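Local coordinates for periplasmic protein-probably involved in high-affinity Fe2+ transport (Escherichia coli F11, PDB 5I0Y) that probably takes part in iron uptake as a periplasmic component of high-affinity Fe2+ transport, and binds copper at a site required for iron transport, at residues H127-S130 with E131-V134; L74-N77 with D78-E81. The protein carries 1 engineered substitution. All coordinates share one frame; numbering follows the deposited sequence.

Interaction 1 of 2, residues H127-S130 with E131-V134. With CU (copper (II) ion), chain C.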
ATOM      1  N   HIS B 127       3.531  -8.811  12.185  1.00 11.15           N
ATOM      2  CA  HIS B 127       4.252  -9.752  13.051  1.00 11.00           C
ATOM      3  C   HIS B 127       4.131  -9.329  14.494  1.00 11.41           C
ATOM      4  O   HIS B 127       4.197  -8.148  14.803  1.00 11.86           O
ATOM      5  CB  HIS B 127       5.713  -9.851  12.639  1.00 10.77           C
ATOM      6  CG  HIS B 127       5.945 -10.589  11.328  1.00 10.15           C
ATOM      7  ND1 HIS B 127       7.021 -11.357  11.128  1.00 10.17           N
ATOM      8  CD2 HIS B 127       5.197 -10.634  10.129  1.00  9.91           C
ATOM      9  CE1 HIS B 127       6.997 -11.864   9.870  1.00  9.98           C
ATOM     10  NE2 HIS B 127       5.872 -11.446   9.274  1.00  9.67           N
ATOM     11  N   THR B 128       3.966 -10.300  15.388  1.00 11.80           N
ATOM     12  CA  THR B 128       3.721  -9.991  16.803  1.00 12.89           C
ATOM     13  C   THR B 128       4.724 -10.632  17.762  1.00 13.85           C
ATOM     14  O   THR B 128       4.591 -10.434  18.968  1.00 15.67           O
ATOM     15  CB  THR B 128       2.314 -10.452  17.254  1.00 12.53           C
ATOM     16  OG1 THR B 128       2.206 -11.872  17.091  1.00 13.12           O
ATOM     17  CG2 THR B 128       1.204  -9.738  16.453  1.00 12.29           C
ATOM     18  N   ASP B 129       5.683 -11.408  17.270  1.00 14.61           N
ATOM     19  CA  ASP B 129       6.601 -12.112  18.177  1.00 14.69           C
ATOM     20  C   ASP B 129       7.798 -11.282  18.607  1.00 15.43           C
ATOM     21  O   ASP B 129       8.031 -10.190  18.102  1.00 15.24           O
ATOM     22  CB  ASP B 129       7.022 -13.476  17.607  1.00 16.13           C
ATOM     23  CG  ASP B 129       7.670 -13.391  16.224  1.00 16.63           C
ATOM     24  OD1 ASP B 129       8.323 -12.400  15.860  1.00 16.01           O
ATOM     25  OD2 ASP B 129       7.530 -14.377  15.491  1.00 16.88           O
ATOM     26  N   SER B 130       8.573 -11.788  19.561  1.00 14.28           N
ATOM     27  CA  SER B 130       9.697 -11.015  20.075  1.00 14.79           C
ATOM     28  C   SER B 130      10.788 -10.795  19.042  1.00 14.60           C
ATOM     29  O   SER B 130      11.437  -9.751  19.034  1.00 16.32           O
ATOM     30  CB  SER B 130      10.276 -11.648  21.357  1.00 15.30           C
ATOM     31  OG  SER B 130      10.760 -12.952  21.125  1.00 16.49           O
ATOM     32  N   GLU B 131      10.991 -11.777  18.157  1.00 14.55           N
ATOM     33  CA  GLU B 131      12.103 -11.721  17.217  1.00 15.02           C
ATOM     34  C   GLU B 131      11.852 -10.750  16.068  1.00 13.45           C
ATOM     35  O   GLU B 131      12.757 -10.023  15.670  1.00 13.78           O
ATOM     36  CB  GLU B 131      12.401 -13.114  16.657  1.00 16.23           C
ATOM     37  CG  GLU B 131      12.909 -14.111  17.692  1.00 18.60           C
ATOM     38  CD  GLU B 131      11.789 -14.858  18.401  1.00 19.53           C
ATOM     39  OE1 GLU B 131      12.108 -15.757  19.212  1.00 21.55           O
ATOM     40  OE2 GLU B 131      10.592 -14.577  18.151  1.00 20.81           O
ATOM     41  N   THR B 132      10.623 -10.731  15.564  1.00 13.10           N
ATOM     42  CA  THR B 132      10.326  -9.995  14.332  1.00 12.79           C
ATOM     43  C   THR B 132       9.160  -9.024  14.456  1.00 12.48           C
ATOM     44  O   THR B 132       8.889  -8.255  13.515  1.00 12.91           O
ATOM     45  CB  THR B 132      10.035 -10.952  13.153  1.00 12.09           C
ATOM     46  OG1 THR B 132       8.740 -11.527  13.318  1.00 11.88           O
ATOM     47  CG2 THR B 132      11.083 -12.067  13.047  1.00 13.45           C
ATOM     48  N   GLY B 133       8.487  -9.010  15.603  1.00 11.91           N
ATOM     49  CA  GLY B 133       7.240  -8.294  15.731  1.00 11.24           C
ATOM     50  C   GLY B 133       7.366  -6.798  15.881  1.00 10.43           C
ATOM     51  O   GLY B 133       8.443  -6.249  16.106  1.00 10.40           O
ATOM     52  N   VAL B 134       6.213  -6.148  15.745  1.00 10.85           N
ATOM     53  CA  VAL B 134       6.077  -4.711  15.942  1.00 11.15           C
ATOM     54  C   VAL B 134       4.978  -4.432  16.960  1.00 11.58           C
ATOM     55  O   VAL B 134       4.240  -5.345  17.378  1.00 11.55           O
ATOM     56  CB  VAL B 134       5.788  -3.970  14.604  1.00 11.32           C
ATOM     57  CG1 VAL B 134       6.948  -4.164  13.636  1.00 11.70           C
ATOM     58  CG2 VAL B 134       4.467  -4.416  13.984  1.00 11.36           C
TER
HETATM   59 CU    CU C 201       5.104 -12.126   7.265  0.50  8.05          CU
HETATM   60  O   HOH W   1       4.588  -7.696  19.180  1.00 18.07           O
HETATM   61  O   HOH W   2       8.873 -14.949  20.308  1.00 24.44           O
HETATM   62  O   HOH W   3      10.793  -7.176  17.376  1.00 25.20           O
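H127 and D129 meet on the hydroxyl of T132, which links them in one directed chain of hydrogen bonds. H127 ND1 donates to T132 OG1 over 2.8 Å, with the oxygen at the ring edge and only 1° out of its plane. T132 OG1 donates in turn to D129 OD1 at 2.7 Å, from the syn side of the carboxylate. The backbone reinforces this grip, since T132 N gives D129 OD1 a second bond of 2.9 Å, nearly in line with the carboxylate C-O bond. A chi1 of 57° places D129 CG between the backbone N and the carbonyl carbon, which turns OD1 to T132. Two backbone bonds close the loop, G133 N to D129 O at 2.8 Å and V134 N to H127 O at 3.0 Å. The far end is looser. S130 and E131 are exposed there, one water joins S130 N to E131 OE2, and E131 OE2 lies 3.9 Å from D129 OD1, probably in mild repulsion. D129 OD2 instead accepts from D28 N of the second subunit. With the proton committed on ND1, the ring binds copper through H127 NE2 at 2.3 Å, completing a site with H44, M90 and H97 of the second subunit; the carboxylate behind T132 would be expected to make the imidazole a stronger donor to the metal.

Interaction 2 of 2, residues L74-N77 with D78-E81; sequences LVNN and DTGE
N76 and E81 pair through their backbones, N76 N donating to E81 O over 2.9 Å at a fairly straight 158°. N76 O accepts from G80 N at 2.7 Å, with a second, weak bond from T79 N. E81 O also receives a CA-H...O contact from V75 CA at 3.4 Å. Two residues, G80 and E81, stand against the single N76, a G1 beta bulge, which closes the hairpin turn linking strands 69-76 and 82-92; G80, at the bulge position of the motif, takes a positive phi (91°).

Side-chain bonds add to these. The N76 amide, its CG extended away from the backbone N (chi1 177°), brings OD1 to T79 N at 3.1 Å, which lies above the amide carbonyl plane, and to D78 N in a weak bond of 2.8 Å. T79 OG1 approaches N76 CG to 3.3 Å, the two side chains crossing at about a right angle, and takes a bond of 3.2 Å from E81 N, forming an ST turn. Beyond the hairpin, N76 ND2 donates to M105 O, and D78 OD2 accepts from N109 N of strand 108-117.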
ATOM      1  N   LEU B  74     -16.986  16.266   4.744  1.00 10.98           N
ATOM      2  CA  LEU B  74     -16.630  17.592   4.270  1.00 11.49           C
ATOM      3  C   LEU B  74     -17.790  18.531   4.541  1.00 11.53           C
ATOM      4  O   LEU B  74     -18.933  18.218   4.220  1.00 11.94           O
ATOM      5  CB  LEU B  74     -16.346  17.526   2.761  1.00 11.75           C
ATOM      6  CG  LEU B  74     -15.947  18.794   2.003  1.00 11.95           C
ATOM      7  CD1 LEU B  74     -14.572  19.266   2.484  1.00 12.43           C
ATOM      8  CD2 LEU B  74     -15.977  18.545   0.491  1.00 12.53           C
ATOM      9  N   VAL B  75     -17.481  19.683   5.123  1.00 11.83           N
ATOM     10  CA  VAL B  75     -18.517  20.648   5.490  1.00 12.37           C
ATOM     11  C   VAL B  75     -18.117  22.019   4.981  1.00 12.00           C
ATOM     12  O   VAL B  75     -17.026  22.505   5.261  1.00 12.39           O
ATOM     13  CB  VAL B  75     -18.769  20.686   7.029  1.00 12.49           C
ATOM     14  CG1 VAL B  75     -19.841  21.713   7.395  1.00 13.69           C
ATOM     15  CG2 VAL B  75     -19.148  19.311   7.566  1.00 13.70           C
ATOM     16  N   ASN B  76     -19.001  22.642   4.208  1.00 13.21           N
ATOM     17  CA  ASN B  76     -18.848  24.043   3.884  1.00 13.66           C
ATOM     18  C   ASN B  76     -19.404  24.798   5.102  1.00 14.00           C
ATOM     19  O   ASN B  76     -20.614  24.761   5.379  1.00 13.83           O
ATOM     20  CB  ASN B  76     -19.597  24.387   2.588  1.00 13.63           C
ATOM     21  CG  ASN B  76     -19.528  25.859   2.249  1.00 14.22           C
ATOM     22  OD1 ASN B  76     -19.572  26.712   3.138  1.00 14.23           O
ATOM     23  ND2 ASN B  76     -19.433  26.174   0.953  1.00 14.18           N
ATOM     24  N   ASN B  77     -18.510  25.414   5.870  1.00 14.34           N
ATOM     25  CA  ASN B  77     -18.890  26.091   7.110  1.00 15.54           C
ATOM     26  C   ASN B  77     -19.729  27.343   6.881  1.00 15.57           C
ATOM     27  O   ASN B  77     -20.445  27.782   7.787  1.00 16.54           O
ATOM     28  CB  ASN B  77     -17.647  26.468   7.915  1.00 17.50           C
ATOM     29  CG  ASN B  77     -16.983  25.280   8.580  1.00 19.92           C
ATOM     30  OD1 ASN B  77     -15.781  25.320   8.855  1.00 22.96           O
ATOM     31  ND2 ASN B  77     -17.748  24.232   8.857  1.00 22.09           N
ATOM     32  N   ASP B  78     -19.647  27.916   5.689  1.00 15.10           N
ATOM     33  CA  ASP B  78     -20.410  29.118   5.385  1.00 15.22           C
ATOM     34  C   ASP B  78     -21.871  28.802   5.127  1.00 14.92           C
ATOM     35  O   ASP B  78     -22.746  29.589   5.496  1.00 14.54           O
ATOM     36  CB  ASP B  78     -19.820  29.828   4.171  1.00 16.35           C
ATOM     37  CG  ASP B  78     -18.404  30.297   4.403  1.00 17.56           C
ATOM     38  OD1 ASP B  78     -18.037  30.589   5.561  1.00 18.49           O
ATOM     39  OD2 ASP B  78     -17.658  30.384   3.419  1.00 20.15           O
ATOM     40  N   THR B  79     -22.138  27.670   4.483  1.00 14.80           N
ATOM     41  CA  THR B  79     -23.485  27.337   4.053  1.00 14.23           C
ATOM     42  C   THR B  79     -24.100  26.225   4.897  1.00 13.91           C
ATOM     43  O   THR B  79     -25.320  26.065   4.928  1.00 14.58           O
ATOM     44  CB  THR B  79     -23.520  26.900   2.578  1.00 14.59           C
ATOM     45  OG1 THR B  79     -22.817  25.657   2.458  1.00 14.91           O
ATOM     46  CG2 THR B  79     -22.844  27.950   1.678  1.00 15.52           C
ATOM     47  N   GLY B  80     -23.251  25.441   5.565  1.00 13.50           N
ATOM     48  CA  GLY B  80     -23.711  24.278   6.297  1.00 14.08           C
ATOM     49  C   GLY B  80     -23.732  22.985   5.490  1.00 14.46           C
ATOM     50  O   GLY B  80     -23.934  21.913   6.063  1.00 15.62           O
ATOM     51  N   GLU B  81     -23.528  23.072   4.173  1.00 14.54           N
ATOM     52  CA  GLU B  81     -23.684  21.888   3.321  1.00 15.03           C
ATOM     53  C   GLU B  81     -22.619  20.831   3.652  1.00 14.29           C
ATOM     54  O   GLU B  81     -21.448  21.160   3.857  1.00 13.39           O
ATOM     55  CB  GLU B  81     -23.635  22.254   1.835  1.00 16.23           C
ATOM     56  CG  GLU B  81     -24.281  21.186   0.955  1.00 18.46           C
ATOM     57  CD  GLU B  81     -24.127  21.446  -0.527  1.00 19.76           C
ATOM     58  OE1 GLU B  81     -23.855  22.592  -0.929  1.00 21.64           O
ATOM     59  OE2 GLU B  81     -24.282  20.489  -1.307  1.00 23.10           O
TER

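In the fold
Interactions 1 and 2 lie on opposite sides of the chain's centre, their own centres 45 Å apart and their nearest atoms about 31 Å apart, so they do not touch. Interaction 2 comes earlier in the sequence and turns the chain between two neighbouring strands of the large antiparallel sheet. Interaction 1 belongs to a loop that extends from the body, its centre 29 Å from that of the chain against 19 Å for interaction 2, and it reaches into the second subunit. The strand that leaves the 78-81 turn carries M90, whereas 127-134 supplies H127 to the copper site of the partner chain, so each copper needs both subunits of the dimer.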